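Local structure of EvpC (Edwardsiella tarda, 3EAA) at the interface of chains A and B. The protein is a secreted Hcp-family component of the type VI secretion system that assembles into hexameric rings, probably stacking into the tube of the secretion apparatus. Numbering follows the deposited sequence. Chains: chain A/B, EvpC.

Contact 1: the interface of chains A and B. Residues chain A 44-47; chain B 79, 104-106, 130-131.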
loop_
_atom_site.group_PDB
_atom_site.type_symbol
_atom_site.label_atom_id
_atom_site.label_comp_id
_atom_site.label_asym_id
_atom_site.label_seq_id
_atom_site.Cartn_x
_atom_site.Cartn_y
_atom_site.Cartn_z
ATOM N N THR A 44 -12.886 21.379 26.210
ATOM C CA THR A 44 -13.522 22.678 25.990
ATOM C C THR A 44 -15.048 22.569 25.951
ATOM O O THR A 44 -15.591 21.594 25.440
ATOM C CB THR A 44 -12.994 23.322 24.713
ATOM N N GLN A 45 -15.731 23.580 26.477
ATOM C CA GLN A 45 -17.182 23.518 26.644
ATOM C C GLN A 45 -17.946 23.730 25.335
ATOM O O GLN A 45 -18.829 22.944 24.986
ATOM C CB GLN A 45 -17.644 24.520 27.709
ATOM C CG GLN A 45 -18.988 24.188 28.350
ATOM C CD GLN A 45 -20.153 24.506 27.437
ATOM O OE1 GLN A 45 -20.001 25.226 26.452
ATOM N NE2 GLN A 45 -21.327 23.975 27.762
ATOM N N GLY A 46 -17.617 24.802 24.621
ATOM C CA GLY A 46 -18.197 25.041 23.312
ATOM C C GLY A 46 -17.616 24.063 22.309
ATOM O O GLY A 46 -16.764 23.247 22.666
ATOM N N LEU A 47 -18.070 24.127 21.060
ATOM C CA LEU A 47 -17.535 23.246 20.034
ATOM C C LEU A 47 -16.147 23.699 19.593
ATOM O O LEU A 47 -15.185 22.926 19.676
ATOM C CB LEU A 47 -18.466 23.171 18.832
ATOM C CG LEU A 47 -19.546 22.092 18.869
ATOM C CD1 LEU A 47 -20.302 22.061 17.545
ATOM C CD2 LEU A 47 -18.942 20.736 19.179
ATOM N N ASN B 79 -23.735 24.850 14.095
ATOM C CA ASN B 79 -24.085 24.011 15.244
ATOM C C ASN B 79 -25.470 23.390 15.167
ATOM O O ASN B 79 -26.470 24.100 15.028
ATOM C CB ASN B 79 -23.976 24.793 16.550
ATOM C CG ASN B 79 -22.546 25.090 16.929
ATOM O OD1 ASN B 79 -21.679 25.183 16.062
ATOM N ND2 ASN B 79 -22.285 25.242 18.232
ATOM N N HIS B 104 -25.119 18.292 20.213
ATOM C CA HIS B 104 -24.168 19.376 19.947
ATOM C C HIS B 104 -23.214 19.030 18.796
ATOM O O HIS B 104 -21.994 19.019 18.945
ATOM C CB HIS B 104 -23.408 19.779 21.216
ATOM C CG HIS B 104 -24.297 20.264 22.312
ATOM N ND1 HIS B 104 -24.939 21.498 22.266
ATOM C CD2 HIS B 104 -24.685 19.700 23.477
ATOM C CE1 HIS B 104 -25.665 21.654 23.345
ATOM N NE2 HIS B 104 -25.532 20.575 24.110
ATOM N N VAL B 105 -23.800 18.770 17.637
ATOM C CA VAL B 105 -23.060 18.276 16.499
ATOM C C VAL B 105 -22.622 19.375 15.544
ATOM O O VAL B 105 -23.303 20.387 15.393
ATOM C CB VAL B 105 -23.906 17.284 15.691
ATOM C CG1 VAL B 105 -22.999 16.281 14.973
ATOM C CG2 VAL B 105 -24.892 16.570 16.589
ATOM N N ALA B 106 -21.487 19.145 14.884
ATOM C CA ALA B 106 -20.996 19.997 13.801
ATOM C C ALA B 106 -20.514 19.153 12.620
ATOM O O ALA B 106 -20.160 17.994 12.777
ATOM C CB ALA B 106 -19.865 20.887 14.306
ATOM N N TYR B 130 -18.870 16.204 17.548
ATOM C CA TYR B 130 -19.967 16.264 18.521
ATOM C C TYR B 130 -19.512 16.501 19.967
ATOM O O TYR B 130 -18.327 16.679 20.236
ATOM C CB TYR B 130 -20.834 14.995 18.434
ATOM C CG TYR B 130 -20.068 13.684 18.530
ATOM C CD1 TYR B 130 -19.222 13.263 17.506
ATOM C CD2 TYR B 130 -20.209 12.860 19.638
ATOM C CE1 TYR B 130 -18.536 12.072 17.596
ATOM C CE2 TYR B 130 -19.525 11.667 19.733
ATOM C CZ TYR B 130 -18.692 11.280 18.713
ATOM O OH TYR B 130 -18.013 10.088 18.819
ATOM N N LYS B 131 -20.465 16.517 20.894
ATOM C CA LYS B 131 -20.146 16.689 22.308
ATOM C C LYS B 131 -20.573 15.479 23.123
ATOM O O LYS B 131 -19.868 15.066 24.044
ATOM C CB LYS B 131 -20.813 17.943 22.875
ATOM C CG LYS B 131 -20.101 19.241 22.539
ATOM C CD LYS B 131 -18.703 19.277 23.121
ATOM C CE LYS B 131 -18.096 20.658 22.967
ATOM N NZ LYS B 131 -16.680 20.701 23.407
#
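B:Lys131 leaves its backbone with CG anti to the carbonyl carbon (chi1 -79°), bends at chi2 (-62°) and then runs extended, a course that carries its terminal amine NZ to the backbone of A:Thr44 to A:Gly46. There it donates to two main-chain carbonyl oxygens of the neighbouring subunit. B:Lys131 NZ lies 2.5 Å from A:Thr44 O, tilted from the carbonyl plane, and 2.7 Å from A:Gly46 O, above the plane. The lysine tip is modelled tightly against this loop, so the fine geometry is approximate. Two carbonyls thus grip the amine without a carboxylate among the residues of this patch, and their negative ends would be expected to suit a positive charge. The intervening A:Gln45 is poorly ordered, and it is its backbone that lies near the lysine.

Beside this polar hook, A:Leu47 is the main apolar plug, with 94 Å² of its surface hidden by chain B. Its side chain and that of B:Lys131 slide past each other in opposite directions, A:Leu47 CD2 lying 3.9 Å from B:Lys131 CG. A:Leu47 CD2 also meets the backbone carbonyl B:His104 O at 3.5 Å. The other branch, A:Leu47 CD1, packs on the methyl B:Ala106 CB at 3.5 Å, where strand 105-113 begins. Tip to tip with it stands the amide of B:Asn79, whose CG is 3.8 Å from A:Leu47 CD1. B:Tyr130 lines the patch mainly through its backbone. Leucine and lysine interlock side by side, one planted in chain B and the other hooked onto chain A. The contact fastens the 44-47 loop of one EvpC subunit to its neighbour and probably steadies the ring.

Contact 2: the interface of chains A and B. Residues chain A 30-32, 98, 100; chain B 63, 110, 112-114, 122.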
loop_
_atom_site.group_PDB
_atom_site.type_symbol
_atom_site.label_atom_id
_atom_site.label_comp_id
_atom_site.label_asym_id
_atom_site.label_seq_id
_atom_site.Cartn_x
_atom_site.Cartn_y
_atom_site.Cartn_z
ATOM N N PHE A 30 -14.178 14.718 -10.461
ATOM C CA PHE A 30 -13.858 16.040 -9.943
ATOM C C PHE A 30 -13.175 16.077 -8.574
ATOM O O PHE A 30 -12.152 16.747 -8.416
ATOM C CB PHE A 30 -15.078 16.958 -9.960
ATOM C CG PHE A 30 -16.286 16.389 -9.283
ATOM C CD1 PHE A 30 -17.186 15.634 -9.995
ATOM C CD2 PHE A 30 -16.531 16.634 -7.949
ATOM C CE1 PHE A 30 -18.304 15.122 -9.402
ATOM C CE2 PHE A 30 -17.658 16.120 -7.335
ATOM C CZ PHE A 30 -18.547 15.361 -8.065
ATOM N N ALA A 31 -13.731 15.380 -7.586
ATOM C CA ALA A 31 -13.152 15.408 -6.238
ATOM C C ALA A 31 -12.949 16.825 -5.702
ATOM O O ALA A 31 -12.232 17.635 -6.282
ATOM C CB ALA A 31 -11.849 14.646 -6.189
ATOM N N TRP A 32 -13.578 17.110 -4.573
ATOM C CA TRP A 32 -13.554 18.441 -3.979
ATOM C C TRP A 32 -13.977 18.337 -2.529
ATOM O O TRP A 32 -14.744 17.452 -2.159
ATOM C CB TRP A 32 -14.520 19.379 -4.704
ATOM C CG TRP A 32 -14.732 20.666 -3.967
ATOM C CD1 TRP A 32 -13.995 21.805 -4.088
ATOM C CD2 TRP A 32 -15.744 20.946 -2.986
ATOM N NE1 TRP A 32 -14.486 22.780 -3.251
ATOM C CE2 TRP A 32 -15.557 22.277 -2.565
ATOM C CE3 TRP A 32 -16.788 20.205 -2.429
ATOM C CZ2 TRP A 32 -16.374 22.880 -1.612
ATOM C CZ3 TRP A 32 -17.602 20.811 -1.481
ATOM C CH2 TRP A 32 -17.386 22.133 -1.082
ATOM N N CYS A 98 -26.377 19.370 -10.274
ATOM C CA CYS A 98 -25.384 19.959 -9.396
ATOM C C CYS A 98 -24.575 20.985 -10.145
ATOM O O CYS A 98 -23.891 20.660 -11.110
ATOM C CB CYS A 98 -24.449 18.889 -8.850
ATOM S SG CYS A 98 -23.247 19.564 -7.706
ATOM N N TYR A 100 -21.702 23.782 -9.810
ATOM C CA TYR A 100 -20.656 24.402 -9.017
ATOM C C TYR A 100 -20.175 25.646 -9.723
ATOM O O TYR A 100 -20.213 25.714 -10.941
ATOM C CB TYR A 100 -19.497 23.438 -8.806
ATOM C CG TYR A 100 -19.498 22.786 -7.452
ATOM C CD1 TYR A 100 -19.970 21.486 -7.276
ATOM C CD2 TYR A 100 -19.016 23.467 -6.342
ATOM C CE1 TYR A 100 -19.961 20.882 -6.024
ATOM C CE2 TYR A 100 -19.000 22.874 -5.088
ATOM C CZ TYR A 100 -19.477 21.583 -4.933
ATOM O OH TYR A 100 -19.466 21.001 -3.684
HETATM N N MSE B 63 -24.964 12.062 -3.203
HETATM C CA MSE B 63 -25.475 13.416 -3.216
HETATM C C MSE B 63 -26.974 13.364 -3.097
HETATM O O MSE B 63 -27.645 12.557 -3.741
HETATM C CB MSE B 63 -25.118 14.122 -4.517
HETATM C CG MSE B 63 -23.888 15.001 -4.425
HETATM SE SE MSE B 63 -23.883 16.394 -5.790
HETATM C CE MSE B 63 -22.495 17.532 -5.009
ATOM N N TYR B 110 -16.462 18.100 4.878
ATOM C CA TYR B 110 -17.324 17.609 3.848
ATOM C C TYR B 110 -16.412 17.363 2.672
ATOM O O TYR B 110 -15.598 18.218 2.322
ATOM C CB TYR B 110 -18.357 18.664 3.487
ATOM C CG TYR B 110 -19.040 18.379 2.176
ATOM C CD1 TYR B 110 -20.269 17.741 2.143
ATOM C CD2 TYR B 110 -18.446 18.719 0.972
ATOM C CE1 TYR B 110 -20.890 17.469 0.953
ATOM C CE2 TYR B 110 -19.056 18.441 -0.213
ATOM C CZ TYR B 110 -20.281 17.819 -0.220
ATOM O OH TYR B 110 -20.904 17.534 -1.409
ATOM N N CYS B 112 -16.253 15.718 -1.453
ATOM C CA CYS B 112 -17.054 15.374 -2.609
ATOM C C CYS B 112 -16.192 14.751 -3.685
ATOM O O CYS B 112 -15.003 15.031 -3.754
ATOM C CB CYS B 112 -17.771 16.602 -3.158
ATOM S SG CYS B 112 -19.159 16.122 -4.198
ATOM N N SER B 113 -16.792 13.909 -4.520
ATOM C CA SER B 113 -16.047 13.219 -5.562
ATOM C C SER B 113 -16.990 12.488 -6.504
ATOM O O SER B 113 -18.046 12.028 -6.087
ATOM C CB SER B 113 -15.059 12.221 -4.941
ATOM O OG SER B 113 -15.654 10.947 -4.763
ATOM N N GLY B 114 -16.615 12.387 -7.774
ATOM C CA GLY B 114 -17.474 11.769 -8.765
ATOM C C GLY B 114 -16.781 10.762 -9.660
ATOM O O GLY B 114 -15.869 11.116 -10.409
ATOM N N PRO B 122 -22.745 10.736 -7.583
ATOM C CA PRO B 122 -21.473 11.077 -6.945
ATOM C C PRO B 122 -21.528 10.638 -5.504
ATOM O O PRO B 122 -22.594 10.298 -5.007
ATOM C CB PRO B 122 -21.458 12.601 -6.987
ATOM C CG PRO B 122 -22.403 12.969 -8.066
ATOM C CD PRO B 122 -23.463 11.928 -8.060
#
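The carbonyl oxygen of B:Cys112 accepts the backbone N-H of A:Trp32 at 2.7 Å between A:Trp32 N and B:Cys112 O, a fairly straight bond with 165° at the hydrogen, although the donor sits above the carbonyl plane. It belongs to an antiparallel beta bridge between strand 32-36 of chain A and strand 105-113 of chain B, strands of the beta-barrel fold of the Hcp family, here paired across subunits. The return bond, from B:Cys112 N to A:Trp32 O, is modelled too short for its length to carry weight, but its pairing agrees with the bridge. The two carbonyl oxygens are also drawn too close together, so the details of the bridge are doubtful.

A:Phe30 wedges in beside this bridge. Its CG stands between the backbone N and the carbonyl carbon (chi1 53°), which turns the phenyl ring toward the B:Cys112 to B:Gly114 backbone. The sulfur of B:Cys112 comes in at the ring edge, in plane, with SG 3.5 Å from A:Phe30 CE2. One face of the same ring takes the backbone of B:Gly114, whose N lies above the plane near the rim and whose CA is 3.5 Å from A:Phe30 CE1. B:Pro122 borders the ring more distantly, with its CB 4.2 Å from A:Phe30 CZ.

The side chains of A:Trp32 and B:Tyr110 cross at about a right angle. The CD2-CE2 edge of the B:Tyr110 ring meets the CE3-CZ3 edge of the A:Trp32 indole, the ring planes inclined by 57°; their nearest approach is modelled too close and is doubtful. A:Tyr100 supports the indole from within chain A, placing CE2 over the centre of one face. At the indole edge lies B:Cys112 CB, 3.8 Å from A:Trp32 CE3. On strand 98-102, two residues before A:Tyr100, the thiol of A:Cys98 reaches the tip of selenomethionine B:Met63, A:Cys98 SG and B:Met63 CE being 3.5 Å apart. The chain of B:Met63 is extended beyond CG, bringing its selenium and terminal methyl to the cysteine.

About 26 Å separates the C-alpha centres of contact 1 and contact 2, which belong to the same A-B interface. Strand 105-113 of chain B joins them: its start, at B:Ala106, serves contact 1, and its far end, from B:Tyr110 to B:Ser113, serves contact 2. Chain A answers with a loop at one and with the loop residues A:Phe30 and A:Ala31 and strands 32-36 and 98-102 at the other. Different surfaces of the two copies meet, and the interface is not an exact two-fold; such head-to-tail pairing can be repeated around the deposited assembly of six subunits, with each protomer offering both faces.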